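PDB 2IHR: peptide chain release factor RF2 from Thermus thermophilus, which recognises the stop codons UGA and UAA on the ribosome and directs the termination of translation and release of the finished peptide. Local coordinates for residues E134-M139 against G185-V190; Q310-V315 against N319-H324; T326-H331 against I345-E350. All blocks are in the same frame, centred on the assembly; numbering follows the deposited sequence.

Interaction 1. Residues E134-M139 against G185-V190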
loop_
_atom_site.group_PDB
_atom_site.type_symbol
_atom_site.label_atom_id
_atom_site.label_comp_id
_atom_site.label_asym_id
_atom_site.label_seq_id
_atom_site.Cartn_x
_atom_site.Cartn_y
_atom_site.Cartn_z
ATOM N N GLU A 134 -1.113 -10.750 -15.432
ATOM C CA GLU A 134 -2.053 -9.814 -16.005
ATOM C C GLU A 134 -3.334 -9.808 -15.144
ATOM O O GLU A 134 -4.010 -8.778 -14.992
ATOM C CB GLU A 134 -2.354 -10.234 -17.431
ATOM C CG GLU A 134 -3.189 -9.234 -18.202
ATOM C CD GLU A 134 -3.378 -9.682 -19.619
ATOM O OE1 GLU A 134 -2.428 -10.288 -20.143
ATOM O OE2 GLU A 134 -4.452 -9.430 -20.206
ATOM N N MET A 135 -3.642 -10.968 -14.564
ATOM C CA MET A 135 -4.810 -11.112 -13.732
ATOM C C MET A 135 -4.717 -10.293 -12.476
ATOM O O MET A 135 -5.682 -9.605 -12.073
ATOM C CB MET A 135 -5.040 -12.584 -13.392
ATOM C CG MET A 135 -5.463 -13.458 -14.624
ATOM S SD MET A 135 -6.174 -15.012 -14.027
ATOM C CE MET A 135 -5.012 -16.176 -14.690
ATOM N N LEU A 136 -3.559 -10.370 -11.842
ATOM C CA LEU A 136 -3.318 -9.607 -10.641
ATOM C C LEU A 136 -3.381 -8.105 -11.015
ATOM O O LEU A 136 -3.930 -7.309 -10.245
ATOM C CB LEU A 136 -1.940 -9.993 -10.072
ATOM C CG LEU A 136 -1.774 -11.384 -9.414
ATOM C CD1 LEU A 136 -0.285 -11.797 -9.390
ATOM C CD2 LEU A 136 -2.341 -11.355 -7.982
ATOM N N LEU A 137 -2.823 -7.736 -12.186
ATOM C CA LEU A 137 -2.808 -6.344 -12.680
ATOM C C LEU A 137 -4.238 -5.816 -12.811
ATOM O O LEU A 137 -4.534 -4.695 -12.444
ATOM C CB LEU A 137 -2.158 -6.244 -14.077
ATOM C CG LEU A 137 -1.442 -4.936 -14.573
ATOM C CD1 LEU A 137 -1.700 -4.745 -16.056
ATOM C CD2 LEU A 137 -1.866 -3.722 -13.815
ATOM N N ARG A 138 -5.106 -6.638 -13.378
ATOM C CA ARG A 138 -6.506 -6.309 -13.549
ATOM C C ARG A 138 -7.132 -6.206 -12.130
ATOM O O ARG A 138 -7.971 -5.315 -11.829
ATOM C CB ARG A 138 -7.137 -7.433 -14.348
ATOM C CG ARG A 138 -8.234 -7.039 -15.317
ATOM C CD ARG A 138 -7.773 -7.298 -16.740
ATOM N NE ARG A 138 -7.504 -8.713 -16.945
ATOM C CZ ARG A 138 -7.101 -9.251 -18.091
ATOM N NH1 ARG A 138 -6.912 -8.491 -19.170
ATOM N NH2 ARG A 138 -6.888 -10.558 -18.150
ATOM N N MET A 139 -6.714 -7.106 -11.238
ATOM C CA MET A 139 -7.257 -7.074 -9.910
ATOM C C MET A 139 -6.938 -5.766 -9.245
ATOM O O MET A 139 -7.831 -5.086 -8.744
ATOM C CB MET A 139 -6.713 -8.211 -9.088
ATOM C CG MET A 139 -7.206 -8.291 -7.654
ATOM S SD MET A 139 -6.537 -9.742 -6.794
ATOM C CE MET A 139 -5.064 -9.167 -6.434
ATOM N N GLY A 185 4.318 -9.370 -1.954
ATOM C CA GLY A 185 4.632 -10.740 -1.615
ATOM C C GLY A 185 4.420 -11.615 -2.821
ATOM O O GLY A 185 4.254 -11.092 -3.943
ATOM N N VAL A 186 4.429 -12.933 -2.621
ATOM C CA VAL A 186 4.224 -13.858 -3.736
ATOM C C VAL A 186 2.769 -14.377 -3.777
ATOM O O VAL A 186 2.161 -14.703 -2.759
ATOM C CB VAL A 186 5.245 -15.043 -3.673
ATOM C CG1 VAL A 186 5.043 -15.985 -4.859
ATOM C CG2 VAL A 186 6.649 -14.496 -3.716
ATOM N N HIS A 187 2.214 -14.469 -4.968
ATOM C CA HIS A 187 0.839 -14.885 -5.083
ATOM C C HIS A 187 0.759 -16.158 -5.875
ATOM O O HIS A 187 1.327 -16.249 -6.977
ATOM C CB HIS A 187 0.029 -13.738 -5.752
ATOM C CG HIS A 187 -0.117 -12.521 -4.885
ATOM N ND1 HIS A 187 -1.303 -12.165 -4.288
ATOM C CD2 HIS A 187 0.778 -11.564 -4.521
ATOM C CE1 HIS A 187 -1.150 -11.041 -3.610
ATOM N NE2 HIS A 187 0.109 -10.655 -3.734
ATOM N N ARG A 188 0.061 -17.161 -5.334
ATOM C CA ARG A 188 -0.046 -18.438 -6.044
ATOM C C ARG A 188 -1.434 -18.738 -6.640
ATOM O O ARG A 188 -2.477 -18.548 -5.984
ATOM C CB ARG A 188 0.370 -19.575 -5.124
ATOM C CG ARG A 188 0.271 -20.902 -5.771
ATOM C CD ARG A 188 0.769 -21.981 -4.881
ATOM N NE ARG A 188 -0.154 -22.253 -3.795
ATOM C CZ ARG A 188 -0.671 -23.457 -3.567
ATOM N NH1 ARG A 188 -0.342 -24.469 -4.356
ATOM N NH2 ARG A 188 -1.508 -23.651 -2.551
ATOM N N LEU A 189 -1.407 -19.230 -7.882
ATOM C CA LEU A 189 -2.582 -19.581 -8.663
ATOM C C LEU A 189 -2.670 -21.058 -8.980
ATOM O O LEU A 189 -1.739 -21.658 -9.484
ATOM C CB LEU A 189 -2.571 -18.801 -9.983
ATOM C CG LEU A 189 -3.878 -18.561 -10.798
ATOM C CD1 LEU A 189 -3.804 -19.342 -12.081
ATOM C CD2 LEU A 189 -5.104 -18.896 -10.018
ATOM N N VAL A 190 -3.810 -21.642 -8.685
ATOM C CA VAL A 190 -4.044 -23.044 -8.964
ATOM C C VAL A 190 -5.336 -23.211 -9.762
ATOM O O VAL A 190 -6.415 -22.720 -9.360
ATOM C CB VAL A 190 -4.180 -23.829 -7.671
ATOM C CG1 VAL A 190 -4.145 -25.297 -7.970
ATOM C CG2 VAL A 190 -3.087 -23.401 -6.699
#
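H187 and L136 meet where helix 127-145 lies over strand 185-190, and the histidine can be followed atom by atom. H187 CB faces both leucine methyls, 4.0 Å from L136 CD2 and almost as close to L136 CD1. CG lies anti to the carbonyl carbon (chi1 -69°), which brings the ring alongside the leucine, and of the two methyls L136 CD2 alone stays close to it. L136 CD2 ends 3.9 Å from H187 ND1, reaching the ring at a slant. The approach is apolar on the leucine side, although the ring is polar at both nitrogens: ND1 is hydrogen-bonded to Y314 OH and NE2 to the carbonyl O of E183, which fixes the rotation of the imidazole. The setting is a helix packed on one face of a mixed, largely antiparallel sheet, an alpha+beta arrangement in which strand 185-190 runs between strands 201-213 and 312-315. W132, one turn before L136 on that helix, adds a bond from NE1 to the backbone O of H187. Two residues further along the strand, L189 points to the same helix, and its CD1 lies 4.3 Å from the terminal methyl CE of M135.

Interaction 2. Residues Q310-V315 against N319-H324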
loop_
_atom_site.group_PDB
_atom_site.type_symbol
_atom_site.label_atom_id
_atom_site.label_comp_id
_atom_site.label_asym_id
_atom_site.label_seq_id
_atom_site.Cartn_x
_atom_site.Cartn_y
_atom_site.Cartn_z
ATOM N N GLN A 310 4.291 -18.324 -0.895
ATOM C CA GLN A 310 3.173 -17.422 -1.129
ATOM C C GLN A 310 2.506 -16.908 0.129
ATOM O O GLN A 310 2.307 -17.646 1.110
ATOM C CB GLN A 310 2.078 -18.089 -1.939
ATOM C CG GLN A 310 2.414 -19.425 -2.554
ATOM C CD GLN A 310 2.411 -20.616 -1.584
ATOM O OE1 GLN A 310 1.678 -20.650 -0.592
ATOM N NE2 GLN A 310 3.222 -21.624 -1.912
ATOM N N ILE A 311 2.173 -15.622 0.095
ATOM C CA ILE A 311 1.411 -15.052 1.180
ATOM C C ILE A 311 -0.097 -15.390 0.946
ATOM O O ILE A 311 -0.870 -15.550 1.897
ATOM C CB ILE A 311 1.574 -13.567 1.217
ATOM C CG1 ILE A 311 1.080 -12.975 -0.115
ATOM C CG2 ILE A 311 3.025 -13.236 1.544
ATOM C CD1 ILE A 311 0.942 -11.488 -0.062
ATOM N N ARG A 312 -0.512 -15.545 -0.312
ATOM C CA ARG A 312 -1.917 -15.817 -0.523
ATOM C C ARG A 312 -2.165 -16.781 -1.649
ATOM O O ARG A 312 -1.376 -16.823 -2.574
ATOM C CB ARG A 312 -2.676 -14.474 -0.737
ATOM C CG ARG A 312 -4.179 -14.699 -0.828
ATOM C CD ARG A 312 -4.814 -13.485 -1.240
ATOM N NE ARG A 312 -4.520 -12.436 -0.296
ATOM C CZ ARG A 312 -4.266 -11.205 -0.665
ATOM N NH1 ARG A 312 -4.272 -10.920 -1.968
ATOM N NH2 ARG A 312 -3.982 -10.289 0.256
ATOM N N SER A 313 -3.226 -17.607 -1.560
ATOM C CA SER A 313 -3.528 -18.556 -2.658
ATOM C C SER A 313 -4.914 -18.416 -3.247
ATOM O O SER A 313 -5.952 -18.242 -2.527
ATOM C CB SER A 313 -3.309 -20.019 -2.259
ATOM O OG SER A 313 -1.920 -20.326 -2.253
ATOM N N TYR A 314 -4.918 -18.479 -4.583
ATOM C CA TYR A 314 -6.146 -18.349 -5.345
ATOM C C TYR A 314 -6.399 -19.640 -6.056
ATOM O O TYR A 314 -5.994 -19.809 -7.193
ATOM C CB TYR A 314 -6.011 -17.237 -6.367
ATOM C CG TYR A 314 -5.637 -15.895 -5.791
ATOM C CD1 TYR A 314 -4.362 -15.685 -5.224
ATOM C CD2 TYR A 314 -6.530 -14.805 -5.861
ATOM C CE1 TYR A 314 -3.969 -14.439 -4.751
ATOM C CE2 TYR A 314 -6.148 -13.540 -5.394
ATOM C CZ TYR A 314 -4.872 -13.374 -4.858
ATOM O OH TYR A 314 -4.457 -12.125 -4.514
ATOM N N VAL A 315 -7.094 -20.562 -5.422
ATOM C CA VAL A 315 -7.264 -21.824 -6.104
ATOM C C VAL A 315 -8.689 -21.945 -6.571
ATOM O O VAL A 315 -9.598 -22.262 -5.819
ATOM C CB VAL A 315 -6.716 -23.032 -5.221
ATOM C CG1 VAL A 315 -6.746 -22.677 -3.807
ATOM C CG2 VAL A 315 -7.480 -24.328 -5.510
ATOM N N ASN A 319 -12.735 -23.148 -5.814
ATOM C CA ASN A 319 -13.406 -21.923 -5.392
ATOM C C ASN A 319 -13.157 -21.224 -4.095
ATOM O O ASN A 319 -14.097 -20.907 -3.365
ATOM C CB ASN A 319 -14.925 -22.111 -5.481
ATOM C CG ASN A 319 -15.404 -22.268 -6.885
ATOM O OD1 ASN A 319 -16.598 -22.399 -7.126
ATOM N ND2 ASN A 319 -14.476 -22.249 -7.835
ATOM N N TYR A 320 -11.911 -20.921 -3.822
ATOM C CA TYR A 320 -11.580 -20.187 -2.613
ATOM C C TYR A 320 -10.253 -19.469 -2.850
ATOM O O TYR A 320 -9.457 -19.854 -3.738
ATOM C CB TYR A 320 -11.490 -21.130 -1.390
ATOM C CG TYR A 320 -10.313 -22.088 -1.400
ATOM C CD1 TYR A 320 -9.118 -21.762 -0.795
ATOM C CD2 TYR A 320 -10.404 -23.322 -2.021
ATOM C CE1 TYR A 320 -8.055 -22.635 -0.790
ATOM C CE2 TYR A 320 -9.356 -24.192 -2.033
ATOM C CZ TYR A 320 -8.168 -23.857 -1.401
ATOM O OH TYR A 320 -7.115 -24.785 -1.333
ATOM N N VAL A 321 -10.066 -18.399 -2.077
ATOM C CA VAL A 321 -8.865 -17.567 -2.046
ATOM C C VAL A 321 -8.490 -17.625 -0.566
ATOM O O VAL A 321 -9.327 -17.455 0.291
ATOM C CB VAL A 321 -9.156 -16.145 -2.465
ATOM C CG1 VAL A 321 -8.100 -15.221 -1.925
ATOM C CG2 VAL A 321 -9.162 -16.104 -4.010
ATOM N N LYS A 322 -7.221 -17.883 -0.288
ATOM C CA LYS A 322 -6.770 -18.073 1.074
ATOM C C LYS A 322 -5.442 -17.417 1.460
ATOM O O LYS A 322 -4.348 -17.801 0.984
ATOM C CB LYS A 322 -6.677 -19.580 1.280
ATOM C CG LYS A 322 -5.906 -20.033 2.476
ATOM C CD LYS A 322 -6.645 -19.794 3.708
ATOM C CE LYS A 322 -5.913 -20.470 4.785
ATOM N NZ LYS A 322 -6.867 -20.632 5.940
ATOM N N ASP A 323 -5.556 -16.451 2.362
ATOM C CA ASP A 323 -4.397 -15.739 2.841
ATOM C C ASP A 323 -3.729 -16.533 3.948
ATOM O O ASP A 323 -4.232 -16.640 5.058
ATOM C CB ASP A 323 -4.791 -14.349 3.347
ATOM C CG ASP A 323 -3.594 -13.445 3.535
ATOM O OD1 ASP A 323 -2.839 -13.671 4.507
ATOM O OD2 ASP A 323 -3.394 -12.527 2.707
ATOM N N HIS A 324 -2.568 -17.074 3.636
ATOM C CA HIS A 324 -1.791 -17.883 4.587
ATOM C C HIS A 324 -1.169 -17.155 5.798
ATOM O O HIS A 324 -0.735 -17.780 6.738
ATOM C CB HIS A 324 -0.705 -18.579 3.803
ATOM C CG HIS A 324 -1.214 -19.286 2.583
ATOM N ND1 HIS A 324 -1.903 -20.483 2.655
ATOM C CD2 HIS A 324 -1.048 -19.022 1.271
ATOM C CE1 HIS A 324 -2.121 -20.929 1.431
ATOM N NE2 HIS A 324 -1.612 -20.071 0.566
#
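R312 and D323 face each other across a non-hydrogen-bonded pair of two antiparallel strands, and their flat ends are far from coplanar: guanidinium and carboxylate are turned 45° apart. R312 NE reaches D323 OD2 on its anti side at 3.2 Å, while NH2 adds a weak bond to the same oxygen. R312 runs out extended through chi1 and chi2 (chi1 -174°) and bends at chi3, which brings NE over to the aspartate and leaves NH1 to meet Y314 OH at 2.8 Å, in the guanidinium plane. Both ends of the salt bridge have further partners: E183 pairs with R312 NH2, R325 with D323 OD2, and D323 OD1 takes a hydrogen bond from T326 N, so the buried charges probably offset one another.

On the same face, V321 lies alongside Y314 and points the same way, its CG2 3.5 Å from CD2 of the ring, while CG1 stands over one ring face near the rim. The strands form a beta hairpin, 312-315 with 320-323, at 170° to one another. S313 and K322 form one hydrogen-bonded pair, V315 and Y320 another; in the first, K322 N to S313 O is 2.6 Å and S313 N to K322 O 2.8 Å. At the turn end N319 and Y320 both face V315 in a G1 beta bulge.

The opposite face carries S313 and V315 on one strand, Y320 and K322 on the other. Beyond the strand's end, H324 folds back so that its ring edge meets S313: NE2 and OG lie 2.8 Å apart, a hydrogen bond in which either may donate. The carbonyl O of K322 stands over the centre of that imidazole, and R188 NE holds the serine oxygen from the neighbouring strand 185-190.

Interaction 3. Residues T326-H331 against I345-E350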
loop_
_atom_site.group_PDB
_atom_site.type_symbol
_atom_site.label_atom_id
_atom_site.label_comp_id
_atom_site.label_asym_id
_atom_site.label_seq_id
_atom_site.Cartn_x
_atom_site.Cartn_y
_atom_site.Cartn_z
ATOM N N THR A 326 -2.675 -14.106 7.340
ATOM C CA THR A 326 -3.839 -13.667 8.072
ATOM C C THR A 326 -4.784 -14.823 8.360
ATOM O O THR A 326 -5.458 -14.890 9.395
ATOM C CB THR A 326 -4.482 -12.600 7.195
ATOM O OG1 THR A 326 -4.690 -11.410 7.961
ATOM C CG2 THR A 326 -5.748 -13.097 6.557
ATOM N N GLY A 327 -4.845 -15.777 7.449
ATOM C CA GLY A 327 -5.736 -16.883 7.696
ATOM C C GLY A 327 -7.121 -16.712 7.072
ATOM O O GLY A 327 -7.860 -17.713 6.984
ATOM N N LEU A 328 -7.442 -15.481 6.595
ATOM C CA LEU A 328 -8.741 -15.122 5.999
ATOM C C LEU A 328 -9.053 -15.966 4.795
ATOM O O LEU A 328 -8.280 -16.008 3.844
ATOM C CB LEU A 328 -8.707 -13.677 5.546
ATOM C CG LEU A 328 -9.930 -12.744 5.579
ATOM C CD1 LEU A 328 -9.591 -11.521 4.782
ATOM C CD2 LEU A 328 -11.132 -13.352 5.012
ATOM N N MET A 329 -10.172 -16.664 4.821
ATOM C CA MET A 329 -10.516 -17.465 3.663
ATOM C C MET A 329 -11.846 -16.966 3.084
ATOM O O MET A 329 -12.827 -16.807 3.812
ATOM C CB MET A 329 -10.590 -18.949 4.044
ATOM C CG MET A 329 -11.780 -19.651 3.472
ATOM S SD MET A 329 -11.360 -21.217 2.837
ATOM C CE MET A 329 -12.705 -22.208 3.365
ATOM N N ARG A 330 -11.849 -16.721 1.776
ATOM C CA ARG A 330 -13.011 -16.231 1.012
ATOM C C ARG A 330 -13.450 -17.235 -0.054
ATOM O O ARG A 330 -12.618 -17.780 -0.773
ATOM C CB ARG A 330 -12.660 -14.900 0.309
ATOM C CG ARG A 330 -12.619 -13.746 1.242
ATOM C CD ARG A 330 -12.619 -12.443 0.542
ATOM N NE ARG A 330 -13.737 -12.237 -0.387
ATOM C CZ ARG A 330 -13.937 -11.099 -1.053
ATOM N NH1 ARG A 330 -13.122 -10.057 -0.899
ATOM N NH2 ARG A 330 -14.925 -11.009 -1.906
ATOM N N HIS A 331 -14.761 -17.429 -0.191
ATOM C CA HIS A 331 -15.298 -18.383 -1.158
ATOM C C HIS A 331 -15.707 -17.846 -2.513
ATOM O O HIS A 331 -16.172 -18.599 -3.372
ATOM C CB HIS A 331 -16.466 -19.127 -0.542
ATOM C CG HIS A 331 -16.051 -20.366 0.185
ATOM N ND1 HIS A 331 -15.902 -20.414 1.562
ATOM C CD2 HIS A 331 -15.661 -21.580 -0.287
ATOM C CE1 HIS A 331 -15.441 -21.608 1.903
ATOM N NE2 HIS A 331 -15.286 -22.331 0.800
ATOM N N ILE A 345 -7.149 -6.772 3.002
ATOM C CA ILE A 345 -6.201 -5.739 3.376
ATOM C C ILE A 345 -6.210 -5.459 4.884
ATOM O O ILE A 345 -5.191 -5.668 5.556
ATOM C CB ILE A 345 -6.491 -4.456 2.605
ATOM C CG1 ILE A 345 -6.128 -4.654 1.115
ATOM C CG2 ILE A 345 -5.696 -3.279 3.221
ATOM C CD1 ILE A 345 -6.525 -3.416 0.253
ATOM N N TRP A 346 -7.341 -4.997 5.431
ATOM C CA TRP A 346 -7.407 -4.730 6.873
ATOM C C TRP A 346 -6.763 -5.856 7.645
ATOM O O TRP A 346 -6.018 -5.644 8.581
ATOM C CB TRP A 346 -8.843 -4.607 7.356
ATOM C CG TRP A 346 -9.480 -3.363 6.895
ATOM C CD1 TRP A 346 -10.679 -3.240 6.196
ATOM C CD2 TRP A 346 -8.904 -2.054 6.936
ATOM N NE1 TRP A 346 -10.848 -1.938 5.791
ATOM C CE2 TRP A 346 -9.782 -1.186 6.225
ATOM C CE3 TRP A 346 -7.728 -1.527 7.495
ATOM C CZ2 TRP A 346 -9.518 0.178 6.054
ATOM C CZ3 TRP A 346 -7.458 -0.154 7.320
ATOM C CH2 TRP A 346 -8.358 0.676 6.601
ATOM N N ALA A 347 -7.053 -7.070 7.233
ATOM C CA ALA A 347 -6.526 -8.226 7.923
ATOM C C ALA A 347 -5.040 -8.301 7.807
ATOM O O ALA A 347 -4.391 -8.780 8.706
ATOM C CB ALA A 347 -7.160 -9.509 7.377
ATOM N N GLY A 348 -4.511 -7.843 6.687
ATOM C CA GLY A 348 -3.078 -7.892 6.489
ATOM C C GLY A 348 -2.413 -6.830 7.323
ATOM O O GLY A 348 -1.351 -7.073 7.948
ATOM N N LEU A 349 -3.045 -5.650 7.321
ATOM C CA LEU A 349 -2.562 -4.521 8.093
ATOM C C LEU A 349 -2.485 -4.922 9.557
ATOM O O LEU A 349 -1.499 -4.628 10.243
ATOM C CB LEU A 349 -3.482 -3.307 7.920
ATOM C CG LEU A 349 -3.376 -2.643 6.537
ATOM C CD1 LEU A 349 -4.323 -1.453 6.444
ATOM C CD2 LEU A 349 -1.972 -2.176 6.276
ATOM N N GLU A 350 -3.510 -5.597 10.055
ATOM C CA GLU A 350 -3.448 -6.024 11.448
ATOM C C GLU A 350 -2.328 -7.072 11.642
ATOM O O GLU A 350 -1.605 -7.058 12.614
ATOM C CB GLU A 350 -4.794 -6.595 11.898
ATOM C CG GLU A 350 -5.975 -5.629 11.698
ATOM C CD GLU A 350 -7.338 -6.287 11.955
ATOM O OE1 GLU A 350 -8.339 -5.922 11.276
ATOM O OE2 GLU A 350 -7.397 -7.169 12.846
#
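T326 and A347 bring a turn of the chain against helix 342-353, with G348 the nearest residue by CA position at 6.0 Å from T326.

The polar side of the contact comes down to one hydroxyl. T326 OG1 lies 2.7 Å from the backbone O of A347. The threonine reaches it with chi1 at -128°, clear of any staggered position, and in this setting OG1 is also 3.2 Å from the methyl carbon CB of A347. The peptide nitrogen of G348 is farther from the hydroxyl. The threonine's own backbone N is hydrogen-bonded to D323 OD1, so the residue is held from the side of the preceding hairpin as well.

In the apolar part two side chains close on a single methyl. A347 CB is met by T326 CG2 at 3.9 Å and by L328 CD1 at 4.1 Å; the CB of both T326 and L328 is directed to the helix. Between them G327 passes through a positive phi, and its carbonyl O takes a hydrogen bond from K322 NZ. L328 also touches D343 and L344, one turn earlier on the same helix.

Backbone bonds keep the receiving surface in shape: L349 N to I345 O is 2.8 Å, and E350 N to W346 O repeats the helical pattern. On another side of the helix W346 stacks on the ring of H103, so the helix lies between helix 92-106 and the loop leading into edge strand 329-330.

Chemically, the contact sets a hydroxyl close to a main-chain oxygen and packs a few carbons round an alanine; with no charged pair between the segments, this small contact consists of apolar packing and one close polar approach.

Overall arrangement
The three contacts follow one another towards the mixed sheet's edge strand 329-330. Interactions 1 and 2 have centres about 10 Å apart and share neighbouring strands, joined by Y314 N to R188 O at 2.8 Å. Interaction 2 passes on to interaction 3, again about 10 Å between centres, through V321 N to R330 O at 2.9 Å. Interactions 1 and 3 do not touch; their nearest atoms are about 9 Å apart. None includes the GGQ hydrolysis motif with Q240, which follows strand 227-232 of the separate three-stranded sheet, whereas strand 185-190 of interaction 1 runs into the loop carrying the SPF motif of stop-codon recognition.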